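Local coordinates for protein acyl-coenzyme A oxidase acox-1.1 (PDB 5K3H) that catalyses the FAD-dependent, oxygen-consuming desaturation of acyl-CoA thioesters to (2E)-enoyl-CoA that opens peroxisomal beta-oxidation, working as a homodimer or heterodimer, at residues T7-L16 against L629-Y637; I304-R315 against L615-L625. All coordinates share one frame; numbering follows the deposited sequence.

Interaction 1 (T7-L16 against L629-Y637); sequences TIQEGDNPDL and LGRRDGHVY
Arg632 meets the Asp12 carboxylate end-on: NH2 donates to OD1 at 2.6 Å and NH1 to OD2 at 2.8 Å, each on the syn side, with carboxylate and guanidinium planes 35° apart. Bends at chi2 and chi3 curl the arginine chain back, with its CG packed on Thr7 CG2. The Gln9 amide lies flat over one guanidinium face, the planes 9° apart; Gln9 NE2 and Arg632 NE, 3.4 Å apart, are both donors, so this is a stack without a bond. Gln9 N reaches Asp12 OD2 from the carboxylate face opposite to Arg632 NH1, which should limit the rotation of the carboxylate. A lysine in place of Arg632 would probably lose the two-pronged grip and leave the Gln9 amide without its flat partner. Further along, Asn13 N donates to Asp633 O (2.8 Å), and Asn13 ND2, with CG anti to the backbone N (chi1 -174°), reaches Gly634 O from above the carbonyl plane. His635 presents its ring edge, NE2 donating to Gly11 O at 2.7 Å. Leu16 CD2 lies 3.5 Å from Gly634 CA, where a side chain would clash. Asn13 OD1 accepts from Asp15 N, N-capping helix 14-21, which docks on an Asx turn: Asp633 OD1 accepts from His635 N, two residues on.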
loop_
_atom_site.group_PDB
_atom_site.type_symbol
_atom_site.label_atom_id
_atom_site.label_comp_id
_atom_site.label_asym_id
_atom_site.label_seq_id
_atom_site.Cartn_x
_atom_site.Cartn_y
_atom_site.Cartn_z
ATOM N N THR B 7 -17.077 26.198 1.415
ATOM C CA THR B 7 -16.867 25.351 2.583
ATOM C C THR B 7 -16.372 26.126 3.812
ATOM O O THR B 7 -16.517 25.630 4.939
ATOM C CB THR B 7 -15.908 24.224 2.194
ATOM O OG1 THR B 7 -16.465 23.528 1.075
ATOM C CG2 THR B 7 -15.698 23.247 3.321
ATOM N N ILE B 8 -15.877 27.360 3.631
ATOM C CA ILE B 8 -15.414 28.166 4.754
ATOM C C ILE B 8 -16.559 28.379 5.738
ATOM O O ILE B 8 -17.694 28.666 5.338
ATOM C CB ILE B 8 -14.886 29.521 4.242
ATOM C CG1 ILE B 8 -13.707 29.336 3.277
ATOM C CG2 ILE B 8 -14.495 30.466 5.407
ATOM C CD1 ILE B 8 -13.393 30.601 2.488
ATOM N N GLN B 9 -16.272 28.253 7.033
ATOM C CA GLN B 9 -17.215 28.644 8.073
ATOM C C GLN B 9 -16.495 29.505 9.106
ATOM O O GLN B 9 -15.277 29.398 9.268
ATOM C CB GLN B 9 -17.847 27.424 8.765
ATOM C CG GLN B 9 -18.827 26.645 7.906
ATOM C CD GLN B 9 -19.460 25.494 8.657
ATOM O OE1 GLN B 9 -19.688 25.575 9.867
ATOM N NE2 GLN B 9 -19.726 24.400 7.948
ATOM N N GLU B 10 -17.236 30.389 9.787
ATOM C CA GLU B 10 -16.631 31.129 10.892
ATOM C C GLU B 10 -16.055 30.176 11.931
ATOM O O GLU B 10 -16.688 29.192 12.310
ATOM C CB GLU B 10 -17.640 32.051 11.553
ATOM C CG GLU B 10 -17.647 33.449 10.984
ATOM C CD GLU B 10 -16.629 34.373 11.635
ATOM O OE1 GLU B 10 -16.266 34.178 12.822
ATOM O OE2 GLU B 10 -16.212 35.337 10.958
ATOM N N GLY B 11 -14.845 30.477 12.400
ATOM C CA GLY B 11 -14.228 29.679 13.439
ATOM C C GLY B 11 -13.339 28.567 12.950
ATOM O O GLY B 11 -12.728 27.886 13.778
ATOM N N ASP B 12 -13.263 28.344 11.637
ATOM C CA ASP B 12 -12.376 27.327 11.109
ATOM C C ASP B 12 -10.926 27.701 11.406
ATOM O O ASP B 12 -10.595 28.862 11.672
ATOM C CB ASP B 12 -12.565 27.172 9.602
ATOM C CG ASP B 12 -13.904 26.527 9.223
ATOM O OD1 ASP B 12 -14.643 25.999 10.104
ATOM O OD2 ASP B 12 -14.194 26.494 8.008
ATOM N N ASN B 13 -10.060 26.701 11.363
ATOM C CA ASN B 13 -8.628 26.914 11.502
ATOM C C ASN B 13 -8.144 27.963 10.503
ATOM O O ASN B 13 -8.281 27.759 9.292
ATOM C CB ASN B 13 -7.893 25.597 11.260
ATOM C CG ASN B 13 -6.396 25.701 11.526
ATOM O OD1 ASN B 13 -5.779 26.755 11.352
ATOM N ND2 ASN B 13 -5.807 24.596 11.952
ATOM N N PRO B 14 -7.568 29.075 10.957
ATOM C CA PRO B 14 -7.194 30.133 10.006
ATOM C C PRO B 14 -6.146 29.691 9.005
ATOM O O PRO B 14 -6.066 30.281 7.918
ATOM C CB PRO B 14 -6.676 31.264 10.905
ATOM C CG PRO B 14 -6.324 30.630 12.184
ATOM C CD PRO B 14 -7.206 29.414 12.344
ATOM N N ASP B 15 -5.335 28.684 9.331
ATOM C CA ASP B 15 -4.383 28.166 8.350
ATOM C C ASP B 15 -5.087 27.460 7.198
ATOM O O ASP B 15 -4.641 27.534 6.049
ATOM C CB ASP B 15 -3.384 27.250 9.049
ATOM C CG ASP B 15 -2.272 28.037 9.736
ATOM O OD1 ASP B 15 -2.033 29.201 9.316
ATOM O OD2 ASP B 15 -1.669 27.512 10.706
ATOM N N LEU B 16 -6.190 26.769 7.481
ATOM C CA LEU B 16 -6.963 26.133 6.424
ATOM C C LEU B 16 -7.820 27.157 5.688
ATOM O O LEU B 16 -7.869 27.158 4.449
ATOM C CB LEU B 16 -7.831 25.029 7.019
ATOM C CG LEU B 16 -8.654 24.166 6.082
ATOM C CD1 LEU B 16 -7.789 23.599 4.986
ATOM C CD2 LEU B 16 -9.278 23.049 6.879
ATOM N N LEU B 629 -7.876 13.815 10.724
ATOM C CA LEU B 629 -6.922 14.736 10.113
ATOM C C LEU B 629 -7.578 15.536 8.996
ATOM O O LEU B 629 -7.205 16.692 8.758
ATOM C CB LEU B 629 -5.700 13.989 9.571
ATOM C CG LEU B 629 -4.789 13.135 10.455
ATOM C CD1 LEU B 629 -3.531 12.811 9.664
ATOM C CD2 LEU B 629 -4.421 13.826 11.759
ATOM N N GLY B 630 -8.593 14.974 8.340
ATOM C CA GLY B 630 -9.205 15.704 7.249
ATOM C C GLY B 630 -10.490 16.416 7.616
ATOM O O GLY B 630 -11.300 16.709 6.736
ATOM N N ARG B 631 -10.673 16.723 8.902
ATOM C CA ARG B 631 -11.831 17.490 9.358
ATOM C C ARG B 631 -12.060 18.729 8.513
ATOM O O ARG B 631 -11.116 19.467 8.208
ATOM C CB ARG B 631 -11.634 17.928 10.802
ATOM C CG ARG B 631 -11.959 16.881 11.812
ATOM C CD ARG B 631 -11.683 17.398 13.209
ATOM N NE ARG B 631 -12.590 18.494 13.536
ATOM C CZ ARG B 631 -13.808 18.308 14.040
ATOM N NH1 ARG B 631 -14.247 17.074 14.246
ATOM N NH2 ARG B 631 -14.591 19.355 14.325
ATOM N N ARG B 632 -13.340 18.985 8.200
ATOM C CA ARG B 632 -13.715 20.165 7.415
ATOM C C ARG B 632 -13.171 21.459 8.014
ATOM O O ARG B 632 -12.676 22.332 7.281
ATOM C CB ARG B 632 -15.239 20.260 7.311
ATOM C CG ARG B 632 -15.722 21.273 6.278
ATOM C CD ARG B 632 -17.040 21.923 6.681
ATOM N NE ARG B 632 -16.917 22.467 8.027
ATOM C CZ ARG B 632 -16.315 23.618 8.307
ATOM N NH1 ARG B 632 -15.795 24.339 7.320
ATOM N NH2 ARG B 632 -16.221 24.051 9.564
ATOM N N ASP B 633 -13.217 21.598 9.351
ATOM C CA ASP B 633 -12.840 22.871 9.974
ATOM C C ASP B 633 -11.342 23.038 10.243
ATOM O O ASP B 633 -10.925 24.147 10.599
ATOM C CB ASP B 633 -13.611 23.090 11.278
ATOM C CG ASP B 633 -13.345 22.019 12.315
ATOM O OD1 ASP B 633 -12.392 21.205 12.178
ATOM O OD2 ASP B 633 -14.093 22.019 13.321
ATOM N N GLY B 634 -10.529 21.993 10.098
ATOM C CA GLY B 634 -9.102 22.118 10.299
ATOM C C GLY B 634 -8.631 22.111 11.738
ATOM O O GLY B 634 -7.448 22.386 11.993
ATOM N N HIS B 635 -9.514 21.815 12.693
ATOM C CA HIS B 635 -9.120 21.723 14.098
ATOM C C HIS B 635 -8.684 20.287 14.387
ATOM O O HIS B 635 -9.385 19.497 15.029
ATOM C CB HIS B 635 -10.260 22.159 15.008
ATOM C CG HIS B 635 -10.649 23.596 14.833
ATOM N ND1 HIS B 635 -9.730 24.622 14.845
ATOM C CD2 HIS B 635 -11.858 24.175 14.656
ATOM C CE1 HIS B 635 -10.354 25.769 14.664
ATOM N NE2 HIS B 635 -11.647 25.526 14.549
ATOM N N VAL B 636 -7.483 19.963 13.896
ATOM C CA VAL B 636 -7.011 18.583 13.926
ATOM C C VAL B 636 -6.538 18.192 15.317
ATOM O O VAL B 636 -6.934 17.146 15.839
ATOM C CB VAL B 636 -5.914 18.362 12.872
ATOM C CG1 VAL B 636 -5.218 17.030 13.132
ATOM C CG2 VAL B 636 -6.530 18.377 11.482
ATOM N N TYR B 637 -5.666 18.999 15.930
ATOM C CA TYR B 637 -4.979 18.562 17.151
ATOM C C TYR B 637 -5.942 18.373 18.312
ATOM O O TYR B 637 -5.844 17.391 19.052
ATOM C CB TYR B 637 -3.878 19.554 17.539
ATOM C CG TYR B 637 -2.749 19.591 16.536
ATOM C CD1 TYR B 637 -2.258 18.420 15.975
ATOM C CD2 TYR B 637 -2.184 20.789 16.144
ATOM C CE1 TYR B 637 -1.234 18.445 15.048
ATOM C CE2 TYR B 637 -1.158 20.829 15.230
ATOM C CZ TYR B 637 -0.681 19.659 14.678
ATOM O OH TYR B 637 0.358 19.708 13.760
#

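Interaction 2 (I304-R315 against L615-L625); sequences IMLSYALNIATR and LDSWEFSDREL
Leu615 and Leu625 enter helix 300-319 as two knobs into holes, part of the helical packing of an acyl-CoA oxidase between its C-alpha1 region and its C-terminal helices. Leu615 sits among Ser307, Leu310, Asn311 and Thr314, its CD2 3.6 Å from Leu310 CB; Leu625 fills the hole lined by Tyr308, Asn311, Ile312 and Arg315. The tight part continues through the aromatic residues. Tyr308 turns its edge onto the face of Phe620, a T-shaped pair with centroids 4.7 Å apart and planes at 69°, and Tyr308 CE1 stands over the centre of the Phe620 ring. Trp618 is covered on one face by Ser307, whose CB makes a CH-pi contact 14° from the normal of the six-membered ring, while Ile304 CG1 packs at the ring edge. At the far end of Tyr308, OH donates to the anti lone pair of Glu624 OE2 at 2.6 Å, with ring and carboxylate planes nearly perpendicular.

The other side is looser and wet, though still buried. Four waters lie between Asn311, Arg315 and the 616-622 connection, and two of them donate to Asn311 OD1. The neighbouring ND2 makes a bent bond to Leu615 O at 3.3 Å. Arg315, extended from CG to NE, carries its guanidinium across to Asp616, whose other carboxylate oxygen, OD2, forms a salt bridge with Arg20. Two waters bridge Arg315 to Phe620 O, and the direct salt bridge is almost straight: Arg315 NH2 lies 2.7 Å from Asp616 OD1, which sits exactly in the guanidinium plane.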
loop_
_atom_site.group_PDB
_atom_site.type_symbol
_atom_site.label_atom_id
_atom_site.label_comp_id
_atom_site.label_asym_id
_atom_site.label_seq_id
_atom_site.Cartn_x
_atom_site.Cartn_y
_atom_site.Cartn_z
ATOM N N ILE B 304 -13.559 8.950 -6.315
ATOM C CA ILE B 304 -14.048 9.418 -5.024
ATOM C C ILE B 304 -13.114 8.975 -3.909
ATOM O O ILE B 304 -12.748 9.774 -3.037
ATOM C CB ILE B 304 -15.508 8.945 -4.823
ATOM C CG1 ILE B 304 -16.436 9.834 -5.675
ATOM C CG2 ILE B 304 -15.924 8.958 -3.352
ATOM C CD1 ILE B 304 -17.846 9.433 -5.741
ATOM N N MET B 305 -12.676 7.712 -3.935
ATOM C CA MET B 305 -11.727 7.254 -2.923
ATOM C C MET B 305 -10.445 8.058 -2.975
ATOM O O MET B 305 -9.911 8.447 -1.937
ATOM C CB MET B 305 -11.376 5.786 -3.120
ATOM C CG MET B 305 -12.557 4.883 -3.255
ATOM S SD MET B 305 -13.186 4.423 -1.658
ATOM C CE MET B 305 -12.877 2.713 -1.876
ATOM N N LEU B 306 -9.899 8.262 -4.181
ATOM C CA LEU B 306 -8.682 9.058 -4.314
ATOM C C LEU B 306 -8.919 10.447 -3.781
ATOM O O LEU B 306 -8.122 10.963 -2.996
ATOM C CB LEU B 306 -8.214 9.080 -5.779
ATOM C CG LEU B 306 -6.880 9.741 -6.188
ATOM C CD1 LEU B 306 -5.710 9.305 -5.347
ATOM C CD2 LEU B 306 -6.569 9.478 -7.656
ATOM N N SER B 307 -10.072 11.018 -4.098
ATOM C CA SER B 307 -10.399 12.347 -3.597
ATOM C C SER B 307 -10.612 12.343 -2.074
ATOM O O SER B 307 -10.223 13.307 -1.399
ATOM C CB SER B 307 -11.621 12.890 -4.345
ATOM O OG SER B 307 -11.878 14.250 -3.998
ATOM N N TYR B 308 -11.200 11.280 -1.496
ATOM C CA TYR B 308 -11.211 11.170 -0.035
ATOM C C TYR B 308 -9.816 11.379 0.515
ATOM O O TYR B 308 -9.604 12.206 1.411
ATOM C CB TYR B 308 -11.700 9.801 0.457
ATOM C CG TYR B 308 -13.173 9.510 0.401
ATOM C CD1 TYR B 308 -14.120 10.524 0.286
ATOM C CD2 TYR B 308 -13.621 8.190 0.431
ATOM C CE1 TYR B 308 -15.478 10.217 0.213
ATOM C CE2 TYR B 308 -14.971 7.881 0.365
ATOM C CZ TYR B 308 -15.890 8.895 0.247
ATOM O OH TYR B 308 -17.233 8.568 0.177
ATOM N N ALA B 309 -8.849 10.603 0.000
ATOM C CA ALA B 309 -7.500 10.632 0.554
ATOM C C ALA B 309 -6.837 11.990 0.353
ATOM O O ALA B 309 -6.150 12.489 1.251
ATOM C CB ALA B 309 -6.662 9.519 -0.070
ATOM N N LEU B 310 -7.074 12.632 -0.795
ATOM C CA LEU B 310 -6.409 13.905 -1.051
ATOM C C LEU B 310 -7.022 15.037 -0.237
ATOM O O LEU B 310 -6.299 15.923 0.240
ATOM C CB LEU B 310 -6.449 14.218 -2.547
ATOM C CG LEU B 310 -5.585 13.266 -3.385
ATOM C CD1 LEU B 310 -6.019 13.337 -4.844
ATOM C CD2 LEU B 310 -4.131 13.614 -3.231
ATOM N N ASN B 311 -8.349 15.020 -0.038
ATOM C CA ASN B 311 -8.954 15.953 0.910
ATOM C C ASN B 311 -8.260 15.848 2.269
ATOM O O ASN B 311 -7.912 16.858 2.894
ATOM C CB ASN B 311 -10.443 15.658 1.052
ATOM C CG ASN B 311 -11.303 16.407 0.027
ATOM O OD1 ASN B 311 -11.724 17.532 0.267
ATOM N ND2 ASN B 311 -11.573 15.768 -1.121
ATOM N N ILE B 312 -8.053 14.626 2.745
ATOM C CA ILE B 312 -7.449 14.437 4.061
ATOM C C ILE B 312 -6.020 14.957 4.074
ATOM O O ILE B 312 -5.647 15.778 4.925
ATOM C CB ILE B 312 -7.517 12.953 4.469
ATOM C CG1 ILE B 312 -8.980 12.527 4.633
ATOM C CG2 ILE B 312 -6.643 12.696 5.711
ATOM C CD1 ILE B 312 -9.207 11.039 4.472
ATOM N N ALA B 313 -5.205 14.509 3.113
ATOM C CA ALA B 313 -3.799 14.865 3.124
ATOM C C ALA B 313 -3.577 16.341 2.811
ATOM O O ALA B 313 -2.625 16.934 3.324
ATOM C CB ALA B 313 -3.040 13.986 2.139
ATOM N N THR B 314 -4.411 16.951 1.958
ATOM C CA THR B 314 -4.166 18.341 1.588
ATOM C C THR B 314 -4.677 19.303 2.663
ATOM O O THR B 314 -4.013 20.307 2.968
ATOM C CB THR B 314 -4.800 18.653 0.224
ATOM O OG1 THR B 314 -4.418 17.646 -0.748
ATOM C CG2 THR B 314 -4.384 20.043 -0.267
ATOM N N ARG B 315 -5.828 19.009 3.278
ATOM C CA ARG B 315 -6.250 19.785 4.447
ATOM C C ARG B 315 -5.204 19.725 5.566
ATOM O O ARG B 315 -4.808 20.761 6.113
ATOM C CB ARG B 315 -7.613 19.282 4.934
ATOM C CG ARG B 315 -8.766 19.752 4.063
ATOM C CD ARG B 315 -10.029 18.986 4.375
ATOM N NE ARG B 315 -11.151 19.499 3.600
ATOM C CZ ARG B 315 -12.399 19.057 3.700
ATOM N NH1 ARG B 315 -12.704 18.082 4.539
ATOM N NH2 ARG B 315 -13.339 19.605 2.960
ATOM N N LEU B 615 -10.436 20.265 -3.983
ATOM C CA LEU B 615 -10.866 19.095 -3.241
ATOM C C LEU B 615 -12.141 19.357 -2.450
ATOM O O LEU B 615 -12.976 18.458 -2.340
ATOM C CB LEU B 615 -9.745 18.636 -2.315
ATOM C CG LEU B 615 -8.507 18.147 -3.074
ATOM C CD1 LEU B 615 -7.310 18.160 -2.137
ATOM C CD2 LEU B 615 -8.735 16.750 -3.684
ATOM N N ASP B 616 -12.313 20.573 -1.907
ATOM C CA ASP B 616 -13.588 20.936 -1.293
ATOM C C ASP B 616 -14.753 20.797 -2.264
ATOM O O ASP B 616 -15.884 20.579 -1.835
ATOM C CB ASP B 616 -13.595 22.378 -0.790
ATOM C CG ASP B 616 -12.812 22.572 0.471
ATOM O OD1 ASP B 616 -12.638 21.604 1.255
ATOM O OD2 ASP B 616 -12.422 23.748 0.713
ATOM N N SER B 617 -14.510 20.995 -3.560
ATOM C CA SER B 617 -15.592 20.953 -4.535
ATOM C C SER B 617 -16.245 19.585 -4.628
ATOM O O SER B 617 -17.338 19.478 -5.193
ATOM C CB SER B 617 -15.093 21.402 -5.905
ATOM O OG SER B 617 -14.686 22.769 -5.872
ATOM N N TRP B 618 -15.591 18.526 -4.143
ATOM C CA TRP B 618 -16.258 17.228 -4.096
ATOM C C TRP B 618 -17.298 17.152 -2.982
ATOM O O TRP B 618 -18.096 16.206 -2.963
ATOM C CB TRP B 618 -15.218 16.136 -3.933
ATOM C CG TRP B 618 -14.396 16.013 -5.129
ATOM C CD1 TRP B 618 -13.463 16.898 -5.567
ATOM C CD2 TRP B 618 -14.409 14.941 -6.063
ATOM N NE1 TRP B 618 -12.893 16.449 -6.731
ATOM C CE2 TRP B 618 -13.459 15.242 -7.054
ATOM C CE3 TRP B 618 -15.122 13.749 -6.154
ATOM C CZ2 TRP B 618 -13.201 14.390 -8.123
ATOM C CZ3 TRP B 618 -14.865 12.899 -7.228
ATOM C CH2 TRP B 618 -13.908 13.230 -8.193
ATOM N N GLU B 619 -17.248 18.096 -2.042
ATOM C CA GLU B 619 -18.248 18.315 -1.008
ATOM C C GLU B 619 -18.564 17.032 -0.237
ATOM O O GLU B 619 -19.675 16.502 -0.276
ATOM C CB GLU B 619 -19.481 18.963 -1.633
ATOM C CG GLU B 619 -19.138 20.351 -2.135
ATOM C CD GLU B 619 -20.329 21.102 -2.598
ATOM O OE1 GLU B 619 -21.255 20.464 -3.155
ATOM O OE2 GLU B 619 -20.353 22.325 -2.392
ATOM N N PHE B 620 -17.536 16.560 0.484
ATOM C CA PHE B 620 -17.667 15.452 1.431
ATOM C C PHE B 620 -17.824 16.006 2.842
ATOM O O PHE B 620 -16.930 16.703 3.345
ATOM C CB PHE B 620 -16.453 14.536 1.384
ATOM C CG PHE B 620 -16.166 13.981 0.036
ATOM C CD1 PHE B 620 -17.170 13.358 -0.711
ATOM C CD2 PHE B 620 -14.894 14.047 -0.492
ATOM C CE1 PHE B 620 -16.908 12.837 -1.952
ATOM C CE2 PHE B 620 -14.635 13.529 -1.742
ATOM C CZ PHE B 620 -15.650 12.929 -2.464
ATOM N N SER B 621 -18.939 15.671 3.490
ATOM C CA SER B 621 -19.109 16.018 4.890
ATOM C C SER B 621 -18.182 15.166 5.760
ATOM O O SER B 621 -17.668 14.128 5.331
ATOM C CB SER B 621 -20.563 15.811 5.305
ATOM O OG SER B 621 -20.881 14.430 5.337
ATOM N N ASP B 622 -17.960 15.628 6.997
ATOM C CA ASP B 622 -17.190 14.846 7.962
ATOM C C ASP B 622 -17.845 13.505 8.224
ATOM O O ASP B 622 -17.156 12.485 8.371
ATOM C CB ASP B 622 -17.037 15.617 9.276
ATOM C CG ASP B 622 -15.948 16.633 9.217
ATOM O OD1 ASP B 622 -15.156 16.528 8.254
ATOM O OD2 ASP B 622 -15.885 17.534 10.096
ATOM N N ARG B 623 -19.182 13.476 8.278
ATOM C CA ARG B 623 -19.854 12.201 8.492
ATOM C C ARG B 623 -19.531 11.217 7.371
ATOM O O ARG B 623 -19.466 10.007 7.608
ATOM C CB ARG B 623 -21.369 12.410 8.624
ATOM C CG ARG B 623 -21.830 13.016 9.997
ATOM C CD ARG B 623 -23.345 12.893 10.223
ATOM N NE ARG B 623 -24.023 13.003 8.930
ATOM C CZ ARG B 623 -24.343 14.156 8.337
ATOM N NH1 ARG B 623 -24.066 15.317 8.928
ATOM N NH2 ARG B 623 -24.942 14.145 7.152
ATOM N N GLU B 624 -19.304 11.704 6.152
ATOM C CA GLU B 624 -18.911 10.797 5.075
ATOM C C GLU B 624 -17.421 10.484 5.107
ATOM O O GLU B 624 -17.022 9.321 4.946
ATOM C CB GLU B 624 -19.288 11.387 3.714
ATOM C CG GLU B 624 -18.893 10.520 2.540
ATOM C CD GLU B 624 -19.275 11.122 1.192
ATOM O OE1 GLU B 624 -19.922 12.179 1.152
ATOM O OE2 GLU B 624 -18.914 10.537 0.161
ATOM N N LEU B 625 -16.587 11.519 5.276
ATOM C CA LEU B 625 -15.143 11.381 5.101
ATOM C C LEU B 625 -14.518 10.521 6.190
ATOM O O LEU B 625 -13.570 9.773 5.925
ATOM C CB LEU B 625 -14.486 12.765 5.069
ATOM C CG LEU B 625 -13.041 12.806 4.587
ATOM C CD1 LEU B 625 -13.031 12.254 3.189
ATOM C CD2 LEU B 625 -12.483 14.218 4.581
HETATM O O HOH W 1 -14.759 17.621 0.182
HETATM O O HOH W 2 -10.237 19.828 1.101
HETATM O O HOH W 3 -15.322 16.998 5.267
HETATM O O HOH W 4 -16.111 19.228 2.795
#

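The two contacts adjoin, their centres 13 Å apart, and interaction 2 is nested within the chain loop that interaction 1 closes. Interaction 2 is core: all 14 touching residues are buried, and 769 Å² is buried between the segments, chiefly by leucine knobs and aromatic rings, with waters enclosed beside them. Interaction 1 lies nearer the surface, about 28 Å from the chain centre, buries 455 Å² and is held mainly by a salt bridge and by hydrogen bonds to backbone carbonyls. Helix 300-319 serves both, since its end beyond the second contact packs against Leu16 and Asn13. Arg315 probably also donates to Gly630 O, and Asp622 probably accepts from Arg632 N, so polar residues of the wet side join the contacts.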